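Local coordinates for protein methylocystis parvus OBBP MbnE (Methylocystis parvus OBBP, PDB 5ICQ) that probably binds the copper-chelating peptide methanobactin in the periplasm, as a solute-binding protein of family 5 that serves its transport, at residues 62-73 with 257-268; 135-143 with 221-229. All blocks are in the same frame, centred on the assembly; numbering follows the deposited sequence.

Interaction 1 (62-73 with 257-268); sequences KGGRLRVGLPGT and FYNFDEIDLQYF. With SO4 (sulfate ion), chain B.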
# COMPACT_ATOMS: atom_id res chain seq x y z
N LYS A 62 -28.37 11.29 5.90
CA LYS A 62 -27.49 12.17 6.65
C LYS A 62 -27.87 12.19 8.13
O LYS A 62 -29.06 12.16 8.48
CB LYS A 62 -27.54 13.59 6.10
CG LYS A 62 -27.31 13.67 4.60
CD LYS A 62 -25.86 13.33 4.22
CE LYS A 62 -25.68 13.34 2.70
NZ LYS A 62 -24.30 12.95 2.28
N GLY A 63 -26.86 12.26 8.99
CA GLY A 63 -27.07 12.40 10.42
C GLY A 63 -26.29 11.38 11.22
O GLY A 63 -25.73 10.42 10.69
N GLY A 64 -26.26 11.61 12.53
CA GLY A 64 -25.72 10.65 13.47
C GLY A 64 -24.23 10.80 13.70
O GLY A 64 -23.51 11.51 12.98
N ARG A 65 -23.75 10.12 14.74
CA ARG A 65 -22.34 10.10 15.09
C ARG A 65 -21.76 8.72 14.82
O ARG A 65 -22.29 7.72 15.32
CB ARG A 65 -22.14 10.47 16.56
CG ARG A 65 -20.70 10.26 17.07
CD ARG A 65 -20.52 10.71 18.53
NE ARG A 65 -20.69 12.16 18.69
CZ ARG A 65 -20.24 12.85 19.74
NH1 ARG A 65 -19.59 12.23 20.71
NH2 ARG A 65 -20.45 14.17 19.81
N LEU A 66 -20.68 8.67 14.05
CA LEU A 66 -19.92 7.42 13.89
C LEU A 66 -18.83 7.36 14.95
O LEU A 66 -18.07 8.32 15.11
CB LEU A 66 -19.30 7.33 12.50
CG LEU A 66 -18.36 6.14 12.22
CD1 LEU A 66 -19.13 4.81 12.21
CD2 LEU A 66 -17.62 6.36 10.90
N ARG A 67 -18.74 6.24 15.66
CA ARG A 67 -17.68 6.03 16.63
C ARG A 67 -16.67 5.07 16.02
O ARG A 67 -16.97 3.89 15.80
CB ARG A 67 -18.22 5.49 17.96
CG ARG A 67 -19.01 6.51 18.78
CD ARG A 67 -20.49 6.46 18.41
NE ARG A 67 -20.96 5.08 18.37
CZ ARG A 67 -21.31 4.38 19.44
NH1 ARG A 67 -21.26 4.93 20.65
NH2 ARG A 67 -21.72 3.12 19.30
N VAL A 68 -15.47 5.60 15.77
CA VAL A 68 -14.35 4.89 15.16
C VAL A 68 -13.30 4.63 16.23
O VAL A 68 -13.04 5.50 17.08
CB VAL A 68 -13.76 5.75 14.01
CG1 VAL A 68 -12.41 5.23 13.58
CG2 VAL A 68 -14.73 5.79 12.84
N GLY A 69 -12.72 3.44 16.21
CA GLY A 69 -11.68 3.09 17.16
C GLY A 69 -10.38 2.69 16.47
O GLY A 69 -10.39 1.89 15.53
N LEU A 70 -9.27 3.23 16.95
CA LEU A 70 -7.97 3.01 16.35
C LEU A 70 -6.97 2.59 17.42
O LEU A 70 -7.06 3.05 18.56
CB LEU A 70 -7.47 4.28 15.65
CG LEU A 70 -8.25 4.70 14.41
CD1 LEU A 70 -7.84 6.10 13.96
CD2 LEU A 70 -8.03 3.67 13.29
N PRO A 71 -6.01 1.74 17.08
CA PRO A 71 -4.98 1.37 18.05
C PRO A 71 -3.89 2.42 18.11
O PRO A 71 -3.64 3.15 17.14
CB PRO A 71 -4.45 0.04 17.50
CG PRO A 71 -4.56 0.22 16.02
CD PRO A 71 -5.79 1.09 15.78
N GLY A 72 -3.23 2.50 19.25
CA GLY A 72 -2.09 3.40 19.37
C GLY A 72 -2.46 4.76 19.91
O GLY A 72 -3.33 4.89 20.79
N THR A 73 -1.80 5.81 19.42
CA THR A 73 -1.98 7.14 19.96
C THR A 73 -1.68 8.16 18.87
O THR A 73 -1.34 7.81 17.74
CB THR A 73 -1.09 7.36 21.19
OG1 THR A 73 -1.45 8.59 21.83
CG2 THR A 73 0.37 7.40 20.78
N PHE A 257 -21.09 10.70 -0.29
CA PHE A 257 -20.06 10.54 0.73
C PHE A 257 -20.34 11.51 1.88
O PHE A 257 -21.06 12.50 1.72
CB PHE A 257 -18.67 10.82 0.15
CG PHE A 257 -18.23 9.80 -0.87
CD1 PHE A 257 -17.94 8.50 -0.49
CD2 PHE A 257 -18.09 10.16 -2.21
CE1 PHE A 257 -17.52 7.56 -1.43
CE2 PHE A 257 -17.66 9.23 -3.15
CZ PHE A 257 -17.38 7.93 -2.76
N TYR A 258 -19.75 11.21 3.04
CA TYR A 258 -19.76 12.09 4.21
C TYR A 258 -21.18 12.28 4.75
O TYR A 258 -21.75 13.37 4.74
CB TYR A 258 -19.12 13.44 3.88
CG TYR A 258 -17.90 13.32 3.03
CD1 TYR A 258 -16.77 12.65 3.48
CD2 TYR A 258 -17.86 13.90 1.77
CE1 TYR A 258 -15.64 12.56 2.69
CE2 TYR A 258 -16.75 13.81 0.98
CZ TYR A 258 -15.65 13.15 1.43
OH TYR A 258 -14.54 13.07 0.62
N ASN A 259 -21.72 11.19 5.25
CA ASN A 259 -23.11 11.14 5.65
C ASN A 259 -23.32 11.35 7.14
O ASN A 259 -24.34 11.94 7.53
CB ASN A 259 -23.71 9.81 5.21
CG ASN A 259 -23.53 9.62 3.72
OD1 ASN A 259 -23.93 10.49 2.94
ND2 ASN A 259 -22.83 8.55 3.32
N PHE A 260 -22.38 10.91 7.97
CA PHE A 260 -22.49 11.14 9.40
C PHE A 260 -22.34 12.62 9.70
O PHE A 260 -21.56 13.33 9.06
CB PHE A 260 -21.42 10.34 10.15
CG PHE A 260 -21.51 8.87 9.91
CD1 PHE A 260 -22.50 8.12 10.52
CD2 PHE A 260 -20.60 8.23 9.06
CE1 PHE A 260 -22.60 6.76 10.30
CE2 PHE A 260 -20.70 6.86 8.83
CZ PHE A 260 -21.70 6.12 9.46
N ASP A 261 -23.11 13.10 10.69
CA ASP A 261 -22.97 14.49 11.11
C ASP A 261 -21.71 14.69 11.94
O ASP A 261 -21.14 15.78 11.95
CB ASP A 261 -24.21 14.94 11.90
CG ASP A 261 -25.40 15.25 10.99
OD1 ASP A 261 -25.22 15.36 9.76
OD2 ASP A 261 -26.53 15.42 11.52
N GLU A 262 -21.25 13.63 12.61
CA GLU A 262 -20.07 13.70 13.46
C GLU A 262 -19.32 12.38 13.36
O GLU A 262 -19.93 11.32 13.22
CB GLU A 262 -20.42 13.94 14.94
CG GLU A 262 -20.88 15.35 15.26
CD GLU A 262 -21.64 15.43 16.57
OE1 GLU A 262 -22.60 16.22 16.65
OE2 GLU A 262 -21.27 14.70 17.52
N ILE A 263 -17.99 12.47 13.45
CA ILE A 263 -17.13 11.29 13.49
C ILE A 263 -16.23 11.43 14.70
O ILE A 263 -15.45 12.38 14.79
CB ILE A 263 -16.28 11.15 12.22
CG1 ILE A 263 -17.18 11.11 10.98
CG2 ILE A 263 -15.40 9.89 12.34
CD1 ILE A 263 -16.43 11.35 9.69
N ASP A 264 -16.31 10.47 15.62
CA ASP A 264 -15.50 10.48 16.83
C ASP A 264 -14.44 9.39 16.72
O ASP A 264 -14.77 8.19 16.77
CB ASP A 264 -16.37 10.28 18.07
CG ASP A 264 -15.58 10.41 19.37
OD1 ASP A 264 -14.50 11.05 19.37
OD2 ASP A 264 -16.03 9.87 20.40
N LEU A 265 -13.19 9.80 16.54
CA LEU A 265 -12.07 8.87 16.40
C LEU A 265 -11.42 8.70 17.76
O LEU A 265 -10.77 9.62 18.26
CB LEU A 265 -11.05 9.37 15.38
CG LEU A 265 -11.56 9.51 13.93
CD1 LEU A 265 -12.03 10.93 13.65
CD2 LEU A 265 -10.50 9.09 12.92
N GLN A 266 -11.57 7.52 18.35
CA GLN A 266 -11.04 7.22 19.68
C GLN A 266 -9.85 6.29 19.57
O GLN A 266 -9.89 5.31 18.82
CB GLN A 266 -12.10 6.58 20.58
CG GLN A 266 -13.39 7.34 20.70
CD GLN A 266 -14.40 6.58 21.54
OE1 GLN A 266 -14.03 5.71 22.32
NE2 GLN A 266 -15.68 6.90 21.38
N TYR A 267 -8.81 6.57 20.35
CA TYR A 267 -7.57 5.81 20.31
C TYR A 267 -7.46 4.92 21.55
O TYR A 267 -7.84 5.32 22.65
CB TYR A 267 -6.36 6.74 20.21
CG TYR A 267 -6.14 7.23 18.79
CD1 TYR A 267 -6.96 8.21 18.24
CD2 TYR A 267 -5.15 6.68 17.99
CE1 TYR A 267 -6.78 8.64 16.94
CE2 TYR A 267 -4.96 7.10 16.69
CZ TYR A 267 -5.78 8.09 16.17
OH TYR A 267 -5.59 8.51 14.88
N PHE A 268 -6.96 3.70 21.34
CA PHE A 268 -6.94 2.67 22.36
C PHE A 268 -5.54 2.09 22.51
O PHE A 268 -4.86 1.84 21.51
CB PHE A 268 -7.94 1.53 22.04
CG PHE A 268 -9.39 1.93 22.21
CD1 PHE A 268 -10.06 2.58 21.18
CD2 PHE A 268 -10.07 1.66 23.39
CE1 PHE A 268 -11.40 2.95 21.34
CE2 PHE A 268 -11.39 2.03 23.55
CZ PHE A 268 -12.06 2.68 22.53
S SO4 B . -18.85 14.98 23.27
O1 SO4 B . -18.43 16.36 23.09
O2 SO4 B . -17.87 14.24 24.06
O3 SO4 B . -20.14 14.92 23.94
O4 SO4 B . -18.96 14.37 21.95
O HOH W 1 -18.62 9.58 21.10
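Asn259 opens the contact by taking the ammonium of Lys62 on its side-chain carbonyl, with NZ 2.6 Å from OD1, while its backbone O receives the N-H of Gly63. Phe260 lays its ring against Leu66, whose CB stands over the ring centre, 3.6 Å from the centroid and 7° off the normal. With Leu66 CG anti to the backbone N (chi1 174°), CD2 comes to 3.7 Å from Phe260 CE2. From Glu262 on, the two chains run parallel as neighbouring strands of a mixed four-stranded sheet, 65-71 outermost, and their amides and carbonyls pair in an unbroken ladder up to Gly72 and Phe268. Glu262 forms a salt bridge with Arg65, OE2 taking NE at 2.9 Å and approaching NH2 at a doubtfully short 2.5 Å, carboxylate and guanidinium planes 60° apart. The same guanidinium holds a sulfate, probably from the crystallisation liquor, through NH1 and NH2. Asp264, in a salt bridge with Arg237, reaches Arg65 NH1 through a water 2.7 Å from Asp264 OD2. On the sheet face that carries Leu66, Leu265 CD2 packs against Leu70 CD1. Tyr267 turns one ring face to Leu70 CB, and Leu70 CD1 lies 3.6 Å from CZ.

Interaction 2 (135-143 with 221-229); sequences AHFSDGKPI and PLGSGPYVV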
# COMPACT_ATOMS: atom_id res chain seq x y z
N ALA A 135 -15.04 26.93 -4.72
CA ALA A 135 -14.29 26.31 -3.63
C ALA A 135 -13.89 27.33 -2.57
O ALA A 135 -13.40 28.42 -2.89
CB ALA A 135 -13.04 25.62 -4.19
N HIS A 136 -14.07 26.97 -1.30
CA HIS A 136 -13.62 27.83 -0.21
C HIS A 136 -13.23 26.99 1.00
O HIS A 136 -13.69 25.85 1.16
CB HIS A 136 -14.69 28.86 0.20
CG HIS A 136 -16.01 28.29 0.60
ND1 HIS A 136 -16.24 27.70 1.82
CD2 HIS A 136 -17.20 28.27 -0.06
CE1 HIS A 136 -17.50 27.32 1.90
NE2 HIS A 136 -18.11 27.65 0.77
N PHE A 137 -12.35 27.55 1.83
CA PHE A 137 -12.02 26.89 3.08
C PHE A 137 -13.20 27.00 4.04
O PHE A 137 -14.18 27.69 3.77
CB PHE A 137 -10.74 27.49 3.68
CG PHE A 137 -9.52 27.32 2.81
CD1 PHE A 137 -9.06 28.37 2.02
CD2 PHE A 137 -8.86 26.10 2.76
CE1 PHE A 137 -7.94 28.20 1.21
CE2 PHE A 137 -7.74 25.93 1.95
CZ PHE A 137 -7.29 26.97 1.17
N SER A 138 -13.10 26.30 5.16
CA SER A 138 -14.25 26.20 6.05
C SER A 138 -14.53 27.49 6.80
O SER A 138 -15.58 27.59 7.45
CB SER A 138 -14.09 25.03 7.02
OG SER A 138 -13.10 25.31 7.98
N ASP A 139 -13.63 28.48 6.74
CA ASP A 139 -13.94 29.81 7.26
C ASP A 139 -14.59 30.70 6.21
O ASP A 139 -14.87 31.86 6.50
CB ASP A 139 -12.67 30.48 7.82
CG ASP A 139 -11.55 30.60 6.80
OD1 ASP A 139 -11.74 30.27 5.60
OD2 ASP A 139 -10.44 31.02 7.20
N GLY A 140 -14.86 30.17 5.02
CA GLY A 140 -15.46 30.91 3.94
C GLY A 140 -14.48 31.55 2.97
O GLY A 140 -14.92 32.03 1.91
N LYS A 141 -13.19 31.58 3.28
CA LYS A 141 -12.21 32.22 2.40
C LYS A 141 -12.10 31.45 1.09
O LYS A 141 -11.87 30.23 1.11
CB LYS A 141 -10.84 32.30 3.07
CG LYS A 141 -9.88 33.30 2.43
CD LYS A 141 -10.13 34.71 2.97
CE LYS A 141 -9.39 35.79 2.18
NZ LYS A 141 -7.95 35.90 2.54
N PRO A 142 -12.22 32.11 -0.07
CA PRO A 142 -12.10 31.40 -1.35
C PRO A 142 -10.72 30.77 -1.52
O PRO A 142 -9.71 31.32 -1.11
CB PRO A 142 -12.32 32.50 -2.39
CG PRO A 142 -13.14 33.53 -1.68
CD PRO A 142 -12.67 33.50 -0.25
N ILE A 143 -10.70 29.59 -2.14
CA ILE A 143 -9.45 28.99 -2.56
C ILE A 143 -9.01 29.63 -3.87
O ILE A 143 -9.80 29.73 -4.82
CB ILE A 143 -9.61 27.47 -2.72
CG1 ILE A 143 -10.14 26.85 -1.42
CG2 ILE A 143 -8.28 26.84 -3.16
CD1 ILE A 143 -10.26 25.30 -1.45
N PRO A 221 -6.70 22.48 12.70
CA PRO A 221 -6.24 22.99 11.41
C PRO A 221 -7.40 23.37 10.50
O PRO A 221 -8.48 22.79 10.55
CB PRO A 221 -5.48 21.80 10.83
CG PRO A 221 -6.26 20.61 11.36
CD PRO A 221 -6.69 21.01 12.76
N LEU A 222 -7.14 24.35 9.64
CA LEU A 222 -8.13 24.81 8.68
C LEU A 222 -8.00 24.04 7.37
O LEU A 222 -6.91 23.99 6.77
CB LEU A 222 -7.97 26.31 8.41
CG LEU A 222 -9.07 26.83 7.48
CD1 LEU A 222 -10.39 26.88 8.22
CD2 LEU A 222 -8.75 28.20 6.88
N GLY A 223 -9.10 23.45 6.93
CA GLY A 223 -9.15 22.83 5.62
C GLY A 223 -10.36 23.28 4.83
O GLY A 223 -11.01 24.27 5.19
N SER A 224 -10.67 22.57 3.73
CA SER A 224 -11.81 22.90 2.89
C SER A 224 -12.80 21.75 2.78
O SER A 224 -13.74 21.85 1.99
CB SER A 224 -11.36 23.31 1.49
OG SER A 224 -10.66 22.25 0.85
N GLY A 225 -12.62 20.67 3.55
CA GLY A 225 -13.40 19.47 3.37
C GLY A 225 -14.73 19.49 4.11
O GLY A 225 -15.13 20.48 4.75
N PRO A 226 -15.44 18.37 4.01
CA PRO A 226 -16.80 18.29 4.57
C PRO A 226 -16.87 18.39 6.08
O PRO A 226 -17.96 18.66 6.60
CB PRO A 226 -17.29 16.91 4.10
CG PRO A 226 -16.03 16.13 3.85
CD PRO A 226 -15.10 17.15 3.25
N TYR A 227 -15.79 18.14 6.81
CA TYR A 227 -15.79 18.17 8.26
C TYR A 227 -14.77 19.17 8.78
O TYR A 227 -13.72 19.38 8.16
CB TYR A 227 -15.46 16.80 8.88
CG TYR A 227 -16.49 15.75 8.55
CD1 TYR A 227 -17.64 15.60 9.33
CD2 TYR A 227 -16.33 14.92 7.44
CE1 TYR A 227 -18.60 14.63 9.01
CE2 TYR A 227 -17.28 13.96 7.12
CZ TYR A 227 -18.41 13.82 7.91
OH TYR A 227 -19.35 12.88 7.56
N VAL A 228 -15.08 19.75 9.93
CA VAL A 228 -14.11 20.56 10.67
C VAL A 228 -13.74 19.81 11.94
O VAL A 228 -14.46 18.93 12.43
CB VAL A 228 -14.66 21.96 11.01
CG1 VAL A 228 -15.14 22.65 9.75
CG2 VAL A 228 -15.77 21.86 12.05
N VAL A 229 -12.57 20.17 12.48
CA VAL A 229 -12.11 19.59 13.73
C VAL A 229 -12.80 20.33 14.88
O VAL A 229 -12.56 21.52 15.09
CB VAL A 229 -10.58 19.67 13.86
CG1 VAL A 229 -10.15 19.14 15.22
CG2 VAL A 229 -9.93 18.86 12.75
O HOH W 2 -11.69 23.01 8.35
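Leu222 and Ser138 meet at the centre of this contact, each directing its CB at the opposing segment, while Ser224 packs separately, on His136 and Ile143. The isobutyl group of Leu222 has CG anti to the backbone N (chi1 -176°), which carries its fork over the turn 137-140. Leu222 CD1 lies 3.1 Å from Ser138 OG, a tight approach. Leu222 CD2, the other methyl, is shared between Phe137 CB at 3.8 Å and the carboxylate of Asp139, a side chain that crosses the leucine at about a right angle and whose OD2 bonds to His206. Cut back to an alanine, Leu222 would probably leave a gap between Phe137 CB and the Asp139 carboxylate and uncover that side of the turn.

Ser138 adds the polar link. Ser138 N donates to Gly223 O at 2.9 Å, in the carbonyl plane, and a water 2.7 Å from Ser138 OG accepts the N-H of Gly223, bridging the two residues, so the glycine is held through both its amide and its carbonyl. Ser138 CB in turn rests on Val228 CG1 at 3.8 Å.

Ser224 sets its CB against both His136 O and Ile143 CD1, the latter at 3.7 Å, while its OG bonds to Gln97. Phe137 presents its ring edge to Gly223 O and one face to Ile143 CG1. Phe137 O takes His136 ND1 and Gly140 N from opposite faces of its plane, and Asp139 OD1 accepts from Lys141 N. The loop that docks here is therefore a type I beta turn overlapped by an Asx turn at Asp139.

Overall arrangement
From the N terminus the chain first lays down 62-73, whose strand 65-71 forms one border of the mixed sheet. It then passes through the antiparallel sheet built round strand 109-120 and reaches the loop 135-143, between strand 126-131 and helix 145-158. Interaction 2 closes a loop of 77 residues when 221-229 returns to it and enters strand 227-233, the other border of the mixed sheet. Strand 237-242 follows, and 257-268 closes the larger loop of interaction 1, within which interaction 2 is nested. Their centres are about 19 Å apart, yet they touch: Tyr227 OH probably hydrogen-bonds to Phe260 O, and Pro226 packs against Tyr258.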